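Local coordinates for SJCHGC06286 protein (PDB 3QBR), which probably regulates apoptosis as a Bcl-2 family member, with BH domain binding as its likely activity, at residues Arg18-Thr23 and Thr53-Gly58; Leu24-Leu29 and Met147-Thr152; Asp39-Leu44 and Asp143-Leu148; Gln67-Phe72 and Met125-Arg130; Leu89-Asp94 and Leu134-His139. All coordinates share one frame; numbering follows the deposited sequence.

Interaction 1 (Arg18-Thr23 and Thr53-Gly58)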
# COMPACT_ATOMS: atom_id res chain seq x y z
N ARG A 18 9.63 -6.30 -9.80
CA ARG A 18 9.70 -5.02 -9.10
C ARG A 18 9.08 -3.90 -9.90
O ARG A 18 8.54 -2.97 -9.33
CB ARG A 18 11.13 -4.63 -8.77
CG ARG A 18 11.18 -3.39 -7.89
CD ARG A 18 12.60 -2.96 -7.56
NE ARG A 18 13.43 -2.97 -8.76
CZ ARG A 18 14.34 -3.90 -9.02
NH1 ARG A 18 14.55 -4.88 -8.14
NH2 ARG A 18 15.04 -3.85 -10.14
N LEU A 19 9.18 -3.97 -11.22
CA LEU A 19 8.71 -2.88 -12.08
C LEU A 19 7.20 -2.99 -12.27
O LEU A 19 6.46 -2.00 -12.27
CB LEU A 19 9.39 -2.97 -13.43
CG LEU A 19 9.01 -1.86 -14.39
CD1 LEU A 19 9.20 -0.48 -13.75
CD2 LEU A 19 9.84 -2.00 -15.65
N GLN A 20 6.75 -4.22 -12.44
CA GLN A 20 5.35 -4.53 -12.44
C GLN A 20 4.70 -4.04 -11.14
O GLN A 20 3.72 -3.30 -11.18
CB GLN A 20 5.17 -6.04 -12.63
CG GLN A 20 3.78 -6.51 -13.01
CD GLN A 20 3.72 -8.02 -13.20
OE1 GLN A 20 4.54 -8.60 -13.91
NE2 GLN A 20 2.74 -8.67 -12.56
N THR A 21 5.26 -4.39 -9.98
CA THR A 21 4.57 -4.08 -8.73
C THR A 21 4.52 -2.57 -8.49
O THR A 21 3.54 -2.02 -7.99
CB THR A 21 5.16 -4.80 -7.48
OG1 THR A 21 6.14 -3.97 -6.87
CG2 THR A 21 5.78 -6.12 -7.85
N SER A 22 5.59 -1.90 -8.87
CA SER A 22 5.63 -0.45 -8.85
C SER A 22 4.46 0.18 -9.65
O SER A 22 3.72 1.03 -9.13
CB SER A 22 6.99 0.03 -9.40
OG SER A 22 7.05 1.43 -9.44
N THR A 23 4.28 -0.27 -10.88
CA THR A 23 3.22 0.24 -11.75
C THR A 23 1.83 0.05 -11.13
O THR A 23 0.93 0.87 -11.32
CB THR A 23 3.26 -0.41 -13.17
OG1 THR A 23 4.52 -0.15 -13.81
CG2 THR A 23 2.14 0.10 -14.02
N THR A 53 5.74 -0.35 -16.93
CA THR A 53 5.37 -1.35 -17.91
C THR A 53 3.87 -1.48 -17.96
O THR A 53 3.13 -0.69 -17.38
CB THR A 53 5.95 -2.73 -17.58
OG1 THR A 53 5.38 -3.19 -16.35
CG2 THR A 53 7.45 -2.64 -17.44
N CYS A 54 3.43 -2.50 -18.67
CA CYS A 54 2.04 -2.83 -18.75
C CYS A 54 1.87 -4.09 -17.91
O CYS A 54 2.60 -5.07 -18.09
CB CYS A 54 1.65 -3.06 -20.22
SG CYS A 54 0.24 -4.15 -20.53
N VAL A 55 0.93 -4.05 -16.98
CA VAL A 55 0.67 -5.18 -16.09
C VAL A 55 -0.43 -6.06 -16.68
O VAL A 55 -1.47 -5.55 -17.11
CB VAL A 55 0.24 -4.71 -14.68
CG1 VAL A 55 -0.12 -5.90 -13.79
CG2 VAL A 55 1.36 -3.85 -14.05
N PRO A 56 -0.19 -7.37 -16.75
CA PRO A 56 -1.21 -8.25 -17.32
C PRO A 56 -2.44 -8.35 -16.41
O PRO A 56 -2.30 -8.66 -15.23
CB PRO A 56 -0.51 -9.61 -17.43
CG PRO A 56 0.96 -9.29 -17.35
CD PRO A 56 1.10 -8.06 -16.54
N ASN A 57 -3.62 -8.09 -16.96
CA ASN A 57 -4.84 -8.11 -16.17
C ASN A 57 -4.93 -6.91 -15.26
O ASN A 57 -5.82 -6.83 -14.42
CB ASN A 57 -4.90 -9.38 -15.34
CG ASN A 57 -4.83 -10.61 -16.20
OD1 ASN A 57 -5.15 -10.55 -17.39
ND2 ASN A 57 -4.40 -11.73 -15.62
N GLY A 58 -3.99 -5.98 -15.45
CA GLY A 58 -3.91 -4.77 -14.67
C GLY A 58 -5.25 -4.21 -14.23
O GLY A 58 -5.43 -3.86 -13.06
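The junction between helix 17-31 and the loop joining helix 35-48 to helix 58-79 brings Q20 and T23 against T53, V55 and P56 at the surface of the molecule. V55 points toward the helix and meets the second methylene of Q20: its CG2 lies 3.7 Å from Q20 CG, and its CG1 is 4.0 Å from that same Q20 CG. The two side chains cross at about a right angle. A chi1 of -165°, anti to the backbone N, sets Q20 CG against V55. Beyond CG the chain is extended, and Q20 CD lies 4.2 Å from P56 CD.

The loop itself is shaped by a type II beta turn from V55 to G58, closed by G58 N to V55 O at 3.0 Å. P56 and N57 occupy its two corners, N57 with positive phi, and the turn leads straight into helix 58-79. C54, which points away from helix 17-31, forms an interchain disulfide in a structure of this protein.

T23 supplies the polar part. Its OG1 donates to L19 O at 3.1 Å, and L19 O also accepts from T23 N, the two donors reaching it from opposite faces of the carbonyl plane. The same OG1 takes a weak bond from T53 N (3.4 Å, 140° at the hydrogen). The side chains of T23 and V55 slide past each other in opposite directions, CG2 to CG2 at 4.0 Å, while W170 packs against Q20.

Interaction 2 (Leu24-Leu29 and Met147-Thr152)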
# COMPACT_ATOMS: atom_id res chain seq x y z
N LEU A 24 1.65 -1.05 -10.40
CA LEU A 24 0.36 -1.31 -9.76
C LEU A 24 0.08 -0.31 -8.66
O LEU A 24 -1.06 0.14 -8.49
CB LEU A 24 0.31 -2.70 -9.17
CG LEU A 24 -0.49 -3.73 -9.94
CD1 LEU A 24 -0.40 -5.06 -9.19
CD2 LEU A 24 -1.94 -3.25 -10.11
N CYS A 25 1.13 0.04 -7.90
CA CYS A 25 0.96 1.02 -6.84
C CYS A 25 0.52 2.35 -7.38
O CYS A 25 -0.49 2.88 -6.90
CB CYS A 25 2.24 1.21 -6.04
SG CYS A 25 2.60 -0.23 -5.10
N HIS A 26 1.27 2.89 -8.35
CA HIS A 26 0.85 4.12 -9.06
C HIS A 26 -0.62 4.07 -9.53
O HIS A 26 -1.44 4.89 -9.11
CB HIS A 26 1.81 4.46 -10.20
CG HIS A 26 3.19 4.81 -9.74
ND1 HIS A 26 3.46 5.92 -8.98
CD2 HIS A 26 4.38 4.19 -9.94
CE1 HIS A 26 4.75 5.98 -8.72
NE2 HIS A 26 5.33 4.94 -9.29
N SER A 27 -0.98 3.10 -10.36
CA SER A 27 -2.35 3.03 -10.86
C SER A 27 -3.33 2.99 -9.73
O SER A 27 -4.31 3.72 -9.73
CB SER A 27 -2.57 1.79 -11.72
OG SER A 27 -1.54 1.66 -12.67
N PHE A 28 -3.09 2.10 -8.78
CA PHE A 28 -4.02 1.91 -7.68
C PHE A 28 -4.22 3.21 -6.91
O PHE A 28 -5.34 3.60 -6.63
CB PHE A 28 -3.59 0.77 -6.74
CG PHE A 28 -4.19 0.87 -5.37
CD1 PHE A 28 -5.53 0.58 -5.16
CD2 PHE A 28 -3.43 1.29 -4.28
CE1 PHE A 28 -6.09 0.68 -3.89
CE2 PHE A 28 -3.98 1.39 -3.03
CZ PHE A 28 -5.32 1.09 -2.83
N LEU A 29 -3.14 3.90 -6.59
CA LEU A 29 -3.26 5.23 -6.02
C LEU A 29 -4.01 6.25 -6.92
O LEU A 29 -4.80 7.07 -6.44
CB LEU A 29 -1.90 5.77 -5.59
CG LEU A 29 -1.11 4.94 -4.57
CD1 LEU A 29 0.36 5.44 -4.51
CD2 LEU A 29 -1.78 4.92 -3.17
N MET A 147 9.05 8.04 -2.17
CA MET A 147 9.91 7.16 -1.39
C MET A 147 9.11 5.94 -0.92
O MET A 147 9.51 4.79 -1.14
CB MET A 147 10.52 7.92 -0.23
CG MET A 147 11.60 7.15 0.51
SD MET A 147 10.91 6.27 1.91
CE MET A 147 10.39 7.69 2.89
N LEU A 148 7.95 6.18 -0.31
CA LEU A 148 7.09 5.10 0.14
C LEU A 148 6.79 4.12 -0.99
O LEU A 148 6.91 2.90 -0.83
CB LEU A 148 5.78 5.64 0.71
CG LEU A 148 5.87 6.32 2.07
CD1 LEU A 148 4.51 6.88 2.48
CD2 LEU A 148 6.36 5.26 3.09
N ILE A 149 6.40 4.66 -2.15
CA ILE A 149 6.08 3.82 -3.30
C ILE A 149 7.28 2.99 -3.76
O ILE A 149 7.13 1.83 -4.12
CB ILE A 149 5.55 4.64 -4.45
CG1 ILE A 149 4.18 5.22 -4.09
CG2 ILE A 149 5.42 3.78 -5.67
CD1 ILE A 149 3.70 6.26 -5.08
N LYS A 150 8.48 3.56 -3.72
CA LYS A 150 9.67 2.82 -4.14
C LYS A 150 10.03 1.73 -3.14
O LYS A 150 10.42 0.62 -3.54
CB LYS A 150 10.86 3.76 -4.33
CG LYS A 150 12.09 3.07 -4.83
CD LYS A 150 13.27 4.03 -4.80
CE LYS A 150 14.51 3.49 -5.51
NZ LYS A 150 15.67 4.42 -5.34
N THR A 151 9.88 2.04 -1.85
CA THR A 151 10.19 1.09 -0.79
C THR A 151 9.20 -0.07 -0.81
O THR A 151 9.62 -1.24 -0.76
CB THR A 151 10.20 1.79 0.58
OG1 THR A 151 11.28 2.72 0.61
CG2 THR A 151 10.39 0.78 1.68
N THR A 152 7.91 0.22 -0.89
CA THR A 152 6.94 -0.84 -1.13
C THR A 152 7.37 -1.78 -2.30
O THR A 152 7.25 -3.00 -2.20
CB THR A 152 5.57 -0.26 -1.42
OG1 THR A 152 5.27 0.71 -0.42
CG2 THR A 152 4.49 -1.34 -1.44
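The imidazole of H26 receives I149 over one face. I149 CG2 stands 4.1 Å from the ring centroid and 28° off the ring normal, which meets the geometry of a CH-pi contact; the methyl is nearest the CE1 and NE2 atoms of the H26 ring. The tip of the longer branch of the isoleucine reaches the same part of the ring, I149 CD1 lying 3.8 Å from H26 CE1. I50 and L52, from the loop after helix 35-48, also touch this histidine.

I149 is shared by two further residues of segment 24-29. L29 approaches it tip to tip, with L29 CD1 3.5 Å from I149 CD1, and C25 CB sits 4.1 Å from I149 CG2. One turn further along helix 142-159, T152 CG2 comes within 4.3 Å of C25 SG. The short helical segments run at 133° to each other, with axes 10.6 Å apart at their closest, and every touching residue is buried in the helical bundle of this Bcl-2 family fold. M125 and L129 of helix 119-137 pack against T152.

The hydroxyl of T152 is satisfied within its own helix, where OG1 donates to L148 O at 2.8 Å from above the carbonyl plane, and it is also bonded to Y106 OH. The methyl CG2 is the atom of this threonine that faces C25 SG. Between the two segments the cohesion is therefore dispersion and CH-pi contact, with one isoleucine serving three residues.

Interaction 3 (Asp39-Leu44 and Asp143-Leu148)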
# COMPACT_ATOMS: atom_id res chain seq x y z
N ASP A 39 -5.38 14.53 -9.28
CA ASP A 39 -4.62 15.51 -10.06
C ASP A 39 -3.24 15.79 -9.49
O ASP A 39 -2.26 15.83 -10.24
CB ASP A 39 -5.39 16.83 -10.15
CG ASP A 39 -6.54 16.78 -11.18
OD1 ASP A 39 -6.89 15.68 -11.69
OD2 ASP A 39 -7.08 17.87 -11.47
N TYR A 40 -3.15 16.02 -8.19
CA TYR A 40 -1.84 16.27 -7.61
C TYR A 40 -0.92 15.06 -7.85
O TYR A 40 0.24 15.21 -8.26
CB TYR A 40 -1.93 16.64 -6.12
CG TYR A 40 -0.60 16.55 -5.40
CD1 TYR A 40 0.34 17.59 -5.48
CD2 TYR A 40 -0.27 15.42 -4.65
CE1 TYR A 40 1.58 17.49 -4.82
CE2 TYR A 40 0.96 15.31 -4.00
CZ TYR A 40 1.88 16.34 -4.08
OH TYR A 40 3.09 16.21 -3.43
N LEU A 41 -1.45 13.86 -7.64
CA LEU A 41 -0.62 12.67 -7.81
C LEU A 41 -0.29 12.40 -9.28
O LEU A 41 0.79 11.93 -9.62
CB LEU A 41 -1.32 11.45 -7.22
CG LEU A 41 -1.46 11.43 -5.70
CD1 LEU A 41 -2.28 10.21 -5.27
CD2 LEU A 41 -0.08 11.43 -5.03
N THR A 42 -1.23 12.68 -10.15
CA THR A 42 -1.04 12.38 -11.54
C THR A 42 0.08 13.25 -12.09
O THR A 42 0.91 12.78 -12.87
CB THR A 42 -2.30 12.66 -12.36
OG1 THR A 42 -3.37 11.79 -11.92
CG2 THR A 42 -2.00 12.44 -13.84
N ASP A 43 0.11 14.51 -11.68
CA ASP A 43 1.15 15.42 -12.14
C ASP A 43 2.50 15.09 -11.53
O ASP A 43 3.52 15.13 -12.23
CB ASP A 43 0.78 16.89 -11.90
CG ASP A 43 -0.55 17.29 -12.59
OD1 ASP A 43 -1.10 16.49 -13.40
OD2 ASP A 43 -1.04 18.41 -12.33
N LEU A 44 2.51 14.72 -10.25
CA LEU A 44 3.75 14.33 -9.60
C LEU A 44 4.37 13.19 -10.34
O LEU A 44 5.58 13.18 -10.58
CB LEU A 44 3.50 13.90 -8.16
CG LEU A 44 4.68 13.23 -7.45
CD1 LEU A 44 5.94 14.05 -7.67
CD2 LEU A 44 4.36 13.11 -5.98
N ASP A 143 8.50 14.00 -2.34
CA ASP A 143 9.60 13.03 -2.26
C ASP A 143 9.34 11.91 -1.25
O ASP A 143 9.68 10.76 -1.51
CB ASP A 143 10.91 13.72 -1.92
CG ASP A 143 10.87 14.37 -0.56
OD1 ASP A 143 9.87 15.09 -0.29
OD2 ASP A 143 11.82 14.16 0.23
N ALA A 144 8.72 12.22 -0.10
CA ALA A 144 8.37 11.14 0.82
C ALA A 144 7.41 10.15 0.14
O ALA A 144 7.56 8.92 0.27
CB ALA A 144 7.77 11.65 2.17
N ILE A 145 6.45 10.69 -0.60
CA ILE A 145 5.47 9.89 -1.31
C ILE A 145 6.19 8.92 -2.26
O ILE A 145 6.02 7.70 -2.18
CB ILE A 145 4.47 10.79 -2.09
CG1 ILE A 145 3.65 11.61 -1.11
CG2 ILE A 145 3.58 9.95 -2.99
CD1 ILE A 145 2.53 12.47 -1.75
N GLN A 146 7.02 9.47 -3.15
CA GLN A 146 7.75 8.65 -4.10
C GLN A 146 8.64 7.67 -3.37
O GLN A 146 8.97 6.60 -3.88
CB GLN A 146 8.60 9.50 -5.05
CG GLN A 146 7.80 10.17 -6.17
CD GLN A 146 6.77 9.24 -6.84
OE1 GLN A 146 7.08 8.09 -7.20
NE2 GLN A 146 5.53 9.75 -7.01
N MET A 147 9.05 8.04 -2.17
CA MET A 147 9.91 7.16 -1.39
C MET A 147 9.11 5.94 -0.92
O MET A 147 9.51 4.79 -1.14
CB MET A 147 10.52 7.92 -0.23
CG MET A 147 11.60 7.15 0.51
SD MET A 147 10.91 6.27 1.91
CE MET A 147 10.39 7.69 2.89
N LEU A 148 7.95 6.18 -0.31
CA LEU A 148 7.09 5.10 0.14
C LEU A 148 6.79 4.12 -0.99
O LEU A 148 6.91 2.90 -0.83
CB LEU A 148 5.78 5.64 0.71
CG LEU A 148 5.87 6.32 2.07
CD1 LEU A 148 4.51 6.88 2.48
CD2 LEU A 148 6.36 5.26 3.09
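Apolar contacts converge on I145, whose terminal methyl meets the rim of the Y40 ring. I145 CD1 lies in the ring plane, 3.9 Å from Y40 CE2 and 4.1 Å from Y40 OH, and the two side chains reach toward each other tip to tip. The same methyl of I145 is 4.3 Å from L41 CD2, and its other branch, I145 CG2, is 4.4 Å from L44 CD2; these longer separations mark a light contact.

Helices 35-48 and 142-159 meet here at a steep angle, 76° between the directions of the two short segments, with a closest axis separation of 11.8 Å. This packing joins two helices of the Bcl-2 family bundle, and L136 of helix 119-137 lies against I145 as well, while L30 of helix 17-31 touches L41.

A polar tip on an apolar branch makes the second kind of contact. A bend at chi2 (-44°) turns CD of Q146 aside from an extended course. At the end of this side chain, Q146 NE2 comes within 3.6 Å of L44 CG and 3.7 Å of L44 CD2. L44 and Q146 meet tip to tip by van der Waals packing, and H26 of helix 17-31 also lies against Q146.

Interaction 4 (Gln67-Phe72 and Met125-Arg130)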
# COMPACT_ATOMS: atom_id res chain seq x y z
N GLN A 67 -12.14 -3.03 -4.48
CA GLN A 67 -13.12 -3.72 -3.67
C GLN A 67 -12.53 -4.11 -2.30
O GLN A 67 -13.13 -3.84 -1.27
CB GLN A 67 -13.65 -4.93 -4.41
CG GLN A 67 -14.64 -5.74 -3.59
CD GLN A 67 -14.79 -7.13 -4.16
OE1 GLN A 67 -15.34 -7.31 -5.24
NE2 GLN A 67 -14.25 -8.13 -3.45
N LEU A 68 -11.33 -4.69 -2.31
CA LEU A 68 -10.70 -5.26 -1.13
C LEU A 68 -10.12 -4.21 -0.17
O LEU A 68 -10.10 -4.43 1.04
CB LEU A 68 -9.60 -6.25 -1.54
CG LEU A 68 -10.00 -7.56 -2.23
CD1 LEU A 68 -8.77 -8.26 -2.82
CD2 LEU A 68 -10.73 -8.50 -1.30
N VAL A 69 -9.61 -3.11 -0.70
CA VAL A 69 -9.16 -1.99 0.13
C VAL A 69 -10.42 -1.29 0.68
O VAL A 69 -10.40 -0.65 1.74
CB VAL A 69 -8.30 -1.03 -0.68
CG1 VAL A 69 -8.09 0.30 0.07
CG2 VAL A 69 -6.95 -1.68 -0.97
N GLY A 70 -11.53 -1.46 -0.03
CA GLY A 70 -12.80 -0.97 0.46
C GLY A 70 -13.20 -1.76 1.70
O GLY A 70 -13.59 -1.18 2.72
N ASP A 71 -13.09 -3.09 1.61
CA ASP A 71 -13.33 -3.97 2.74
C ASP A 71 -12.47 -3.50 3.89
O ASP A 71 -12.96 -3.35 5.01
CB ASP A 71 -12.98 -5.42 2.41
CG ASP A 71 -13.98 -6.08 1.45
OD1 ASP A 71 -15.16 -5.66 1.41
OD2 ASP A 71 -13.56 -7.03 0.75
N PHE A 72 -11.20 -3.25 3.60
CA PHE A 72 -10.26 -2.85 4.64
C PHE A 72 -10.64 -1.52 5.28
O PHE A 72 -10.60 -1.39 6.50
CB PHE A 72 -8.82 -2.79 4.09
CG PHE A 72 -7.80 -2.30 5.07
CD1 PHE A 72 -6.90 -3.18 5.64
CD2 PHE A 72 -7.73 -0.97 5.41
CE1 PHE A 72 -5.94 -2.74 6.54
CE2 PHE A 72 -6.76 -0.51 6.33
CZ PHE A 72 -5.87 -1.40 6.88
N MET A 125 -1.37 -3.82 2.94
CA MET A 125 -0.21 -2.99 2.55
C MET A 125 -0.60 -1.87 1.56
O MET A 125 -0.15 -0.74 1.68
CB MET A 125 0.89 -3.87 1.96
CG MET A 125 2.08 -3.11 1.41
SD MET A 125 3.29 -4.14 0.53
CE MET A 125 2.23 -5.02 -0.60
N PHE A 126 -1.45 -2.19 0.58
CA PHE A 126 -1.95 -1.16 -0.32
C PHE A 126 -2.87 -0.17 0.37
O PHE A 126 -2.82 1.03 0.08
CB PHE A 126 -2.68 -1.76 -1.53
CG PHE A 126 -1.77 -2.48 -2.51
CD1 PHE A 126 -1.22 -1.80 -3.59
CD2 PHE A 126 -1.47 -3.83 -2.34
CE1 PHE A 126 -0.37 -2.45 -4.51
CE2 PHE A 126 -0.63 -4.49 -3.25
CZ PHE A 126 -0.07 -3.80 -4.35
N ALA A 127 -3.73 -0.65 1.27
CA ALA A 127 -4.71 0.26 1.87
C ALA A 127 -3.98 1.25 2.78
O ALA A 127 -4.33 2.46 2.83
CB ALA A 127 -5.77 -0.50 2.62
N PHE A 128 -2.95 0.75 3.45
CA PHE A 128 -2.15 1.58 4.34
C PHE A 128 -1.26 2.55 3.60
O PHE A 128 -1.16 3.72 3.98
CB PHE A 128 -1.27 0.70 5.21
CG PHE A 128 -0.55 1.45 6.30
CD1 PHE A 128 -1.25 2.14 7.27
CD2 PHE A 128 0.83 1.40 6.40
CE1 PHE A 128 -0.58 2.81 8.30
CE2 PHE A 128 1.50 2.04 7.43
CZ PHE A 128 0.80 2.75 8.37
N LEU A 129 -0.57 2.06 2.58
CA LEU A 129 0.26 2.93 1.72
C LEU A 129 -0.59 4.09 1.15
O LEU A 129 -0.15 5.24 1.15
CB LEU A 129 0.88 2.10 0.59
CG LEU A 129 1.63 2.80 -0.54
CD1 LEU A 129 3.00 3.38 -0.10
CD2 LEU A 129 1.79 1.79 -1.69
N ARG A 130 -1.81 3.78 0.72
CA ARG A 130 -2.76 4.81 0.28
C ARG A 130 -2.99 5.88 1.33
O ARG A 130 -3.00 7.08 1.04
CB ARG A 130 -4.11 4.17 -0.03
CG ARG A 130 -5.05 5.09 -0.74
CD ARG A 130 -6.39 4.42 -1.02
NE ARG A 130 -7.26 4.70 0.11
CZ ARG A 130 -8.25 5.58 0.09
NH1 ARG A 130 -8.55 6.23 -1.03
NH2 ARG A 130 -8.97 5.79 1.18
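The packing of helix 58-79 on helix 119-137, within the Bcl-2 family helical bundle, turns on V69 and F72 closing around the small side chain of A127. The methyl of A127 stands over one face of the F72 ring: A127 CB is 3.8 Å from the ring centroid and 25° off the normal, a CH-pi contact displaced toward the rim. Its nearest ring atom is F72 CD2, at 3.4 Å. With chi1 at 177°, anti to the backbone N, F72 CG is itself carried to 3.7 Å from A127 CB.

V69 comes to the same methyl one turn earlier. Its CG1 is 3.5 Å from A127 CB, and its second branch, CG2, is 4.3 Å from F126 CB. With so small a residue at the crossing, the backbones approach closely: the CA atoms of V69 and A127 are 5.3 Å apart, and the segment axes come to 9.4 Å at an angle of 73°.

The chain of another protein lies within reach of this contact. D71 OD2 is hydrogen-bonded to an aromatic side chain of that chain, and F72 and F128 each pack on one of its apolar side chains, consistent with the partner-binding groove of Bcl-2 family proteins. In the same chain, F28 of helix 17-31 packs against V69 and R130, whose NE lies 4.5 Å from V69 CG1.

Interaction 5 (Leu89-Asp94 and Leu134-His139)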
# COMPACT_ATOMS: atom_id res chain seq x y z
N LEU A 89 4.78 9.26 12.92
CA LEU A 89 5.60 9.13 11.72
C LEU A 89 6.17 10.47 11.28
O LEU A 89 7.24 10.54 10.67
CB LEU A 89 4.81 8.49 10.59
CG LEU A 89 4.83 6.96 10.66
CD1 LEU A 89 3.63 6.34 9.96
CD2 LEU A 89 6.16 6.45 10.09
N GLY A 90 5.46 11.54 11.62
CA GLY A 90 5.93 12.88 11.34
C GLY A 90 5.56 13.22 9.93
O GLY A 90 6.41 13.57 9.12
N ILE A 91 4.27 13.10 9.66
CA ILE A 91 3.74 13.18 8.31
C ILE A 91 2.63 14.20 8.20
O ILE A 91 2.30 14.63 7.10
CB ILE A 91 3.23 11.81 7.86
CG1 ILE A 91 4.37 11.04 7.19
CG2 ILE A 91 2.04 11.94 6.93
CD1 ILE A 91 3.95 9.68 6.74
N ASP A 92 2.06 14.60 9.32
CA ASP A 92 1.01 15.62 9.30
C ASP A 92 1.57 17.03 9.40
O ASP A 92 0.82 18.01 9.39
CB ASP A 92 -0.00 15.36 10.40
CG ASP A 92 -0.92 14.22 10.08
OD1 ASP A 92 -1.15 13.97 8.87
OD2 ASP A 92 -1.40 13.56 11.02
N SER A 93 2.89 17.13 9.49
CA SER A 93 3.56 18.41 9.62
C SER A 93 3.67 19.13 8.28
O SER A 93 3.74 18.51 7.21
CB SER A 93 4.97 18.20 10.18
OG SER A 93 5.68 17.22 9.44
N ASP A 94 3.67 20.46 8.35
CA ASP A 94 4.09 21.30 7.24
C ASP A 94 5.60 21.16 7.15
O ASP A 94 6.25 21.69 6.25
CB ASP A 94 3.70 22.75 7.53
CG ASP A 94 4.04 23.68 6.39
OD1 ASP A 94 4.89 23.33 5.55
OD2 ASP A 94 3.46 24.78 6.34
N LEU A 134 -2.00 9.73 0.84
CA LEU A 134 -3.02 10.77 0.94
C LEU A 134 -2.79 11.77 2.08
O LEU A 134 -3.18 12.93 1.97
CB LEU A 134 -4.39 10.13 1.07
CG LEU A 134 -4.79 9.39 -0.20
CD1 LEU A 134 -6.15 8.69 -0.02
CD2 LEU A 134 -4.80 10.37 -1.37
N ARG A 135 -2.17 11.34 3.17
CA ARG A 135 -1.90 12.28 4.26
C ARG A 135 -0.65 13.09 3.97
O ARG A 135 -0.57 14.25 4.32
CB ARG A 135 -1.77 11.57 5.61
CG ARG A 135 -3.08 10.98 6.09
CD ARG A 135 -3.12 10.86 7.61
NE ARG A 135 -3.30 12.16 8.27
CZ ARG A 135 -4.05 12.35 9.35
NH1 ARG A 135 -4.71 11.34 9.89
NH2 ARG A 135 -4.16 13.56 9.88
N LEU A 136 0.33 12.45 3.35
CA LEU A 136 1.54 13.13 2.92
C LEU A 136 1.24 14.23 1.90
O LEU A 136 1.93 15.24 1.83
CB LEU A 136 2.50 12.11 2.30
CG LEU A 136 3.40 11.36 3.27
CD1 LEU A 136 3.96 10.11 2.61
CD2 LEU A 136 4.54 12.28 3.75
N SER A 137 0.20 14.03 1.11
CA SER A 137 -0.05 14.91 -0.01
C SER A 137 -0.86 16.16 0.37
O SER A 137 -0.85 17.15 -0.37
CB SER A 137 -0.68 14.14 -1.18
OG SER A 137 -2.00 13.77 -0.90
N LYS A 138 -1.52 16.11 1.53
CA LYS A 138 -2.10 17.33 2.11
C LYS A 138 -1.10 18.50 2.13
O LYS A 138 -1.49 19.63 1.89
CB LYS A 138 -2.66 17.09 3.53
CG LYS A 138 -3.92 16.22 3.61
CD LYS A 138 -5.09 16.81 2.81
CE LYS A 138 -6.34 15.92 2.88
NZ LYS A 138 -7.48 16.43 2.05
N HIS A 139 0.17 18.22 2.40
CA HIS A 139 1.19 19.26 2.41
C HIS A 139 2.21 19.08 1.29
O HIS A 139 3.33 19.57 1.38
CB HIS A 139 1.96 19.25 3.73
CG HIS A 139 1.09 19.38 4.93
ND1 HIS A 139 0.16 20.39 5.08
CD2 HIS A 139 1.01 18.63 6.06
CE1 HIS A 139 -0.45 20.25 6.24
NE2 HIS A 139 0.04 19.19 6.85
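R135 reaches from helix 119-137 to the loop after helix 83-89, beginning at CB, which rests 4.0 Å from I91 CG2. Further out, R135 CD passes 3.9 Å from D92 OD1, and the bend at chi3 (73°) sets NE against that oxygen. R135 NE and D92 OD1, 2.9 Å apart, form a salt bridge, though the hydrogen bond within it is weak, with only 123° at the hydrogen. R135 CZ then lies 3.4 Å from both D92 OD1 and D92 OD2. At the tip, R135 NH2 lies 3.0 Å from D92 OD2, which stands over one face of the guanidinium; carboxylate and guanidinium planes are turned 44° apart.

A second polar link lies beside it: H139 NE2 donates to D92 O at 2.9 Å, from well above the carbonyl plane. The apolar part is I91 CG1 on L136 CD2 at 3.7 Å.

G90, with positive phi, is the C-prime residue of a Schellman motif that ends helix 83-89. E83 and A86 of that helix touch R135, L102 of helix 99-113 lies against I91, and A144 and L148 of helix 142-159 pack on L136; the loop thus lies against the C-terminal part of helix 119-137 in this all-helical fold.

Overall arrangement
Interactions 2 and 4 are buried and held without hydrogen bonds between their segments, each with a CH-pi contact; their centres lie about 13 Å apart, and they meet where F28 packs on F126 and L29 on R130. Interaction 1 is a surface contact and interactions 3 and 5 are partly buried. Hydrogen bonds between segments occur only in the two contacts that involve loops, a weak one in interaction 1 and others in interaction 5, which alone has a salt bridge; their centres are about 27 Å apart, on opposite sides of the chain's centre. Helix 17-31 serves interactions 1 and 2, helix 142-159 serves 2 and 3, and helix 119-137 serves 4 and 5. Y40 joins interaction 3 to interaction 5 by packing on S137.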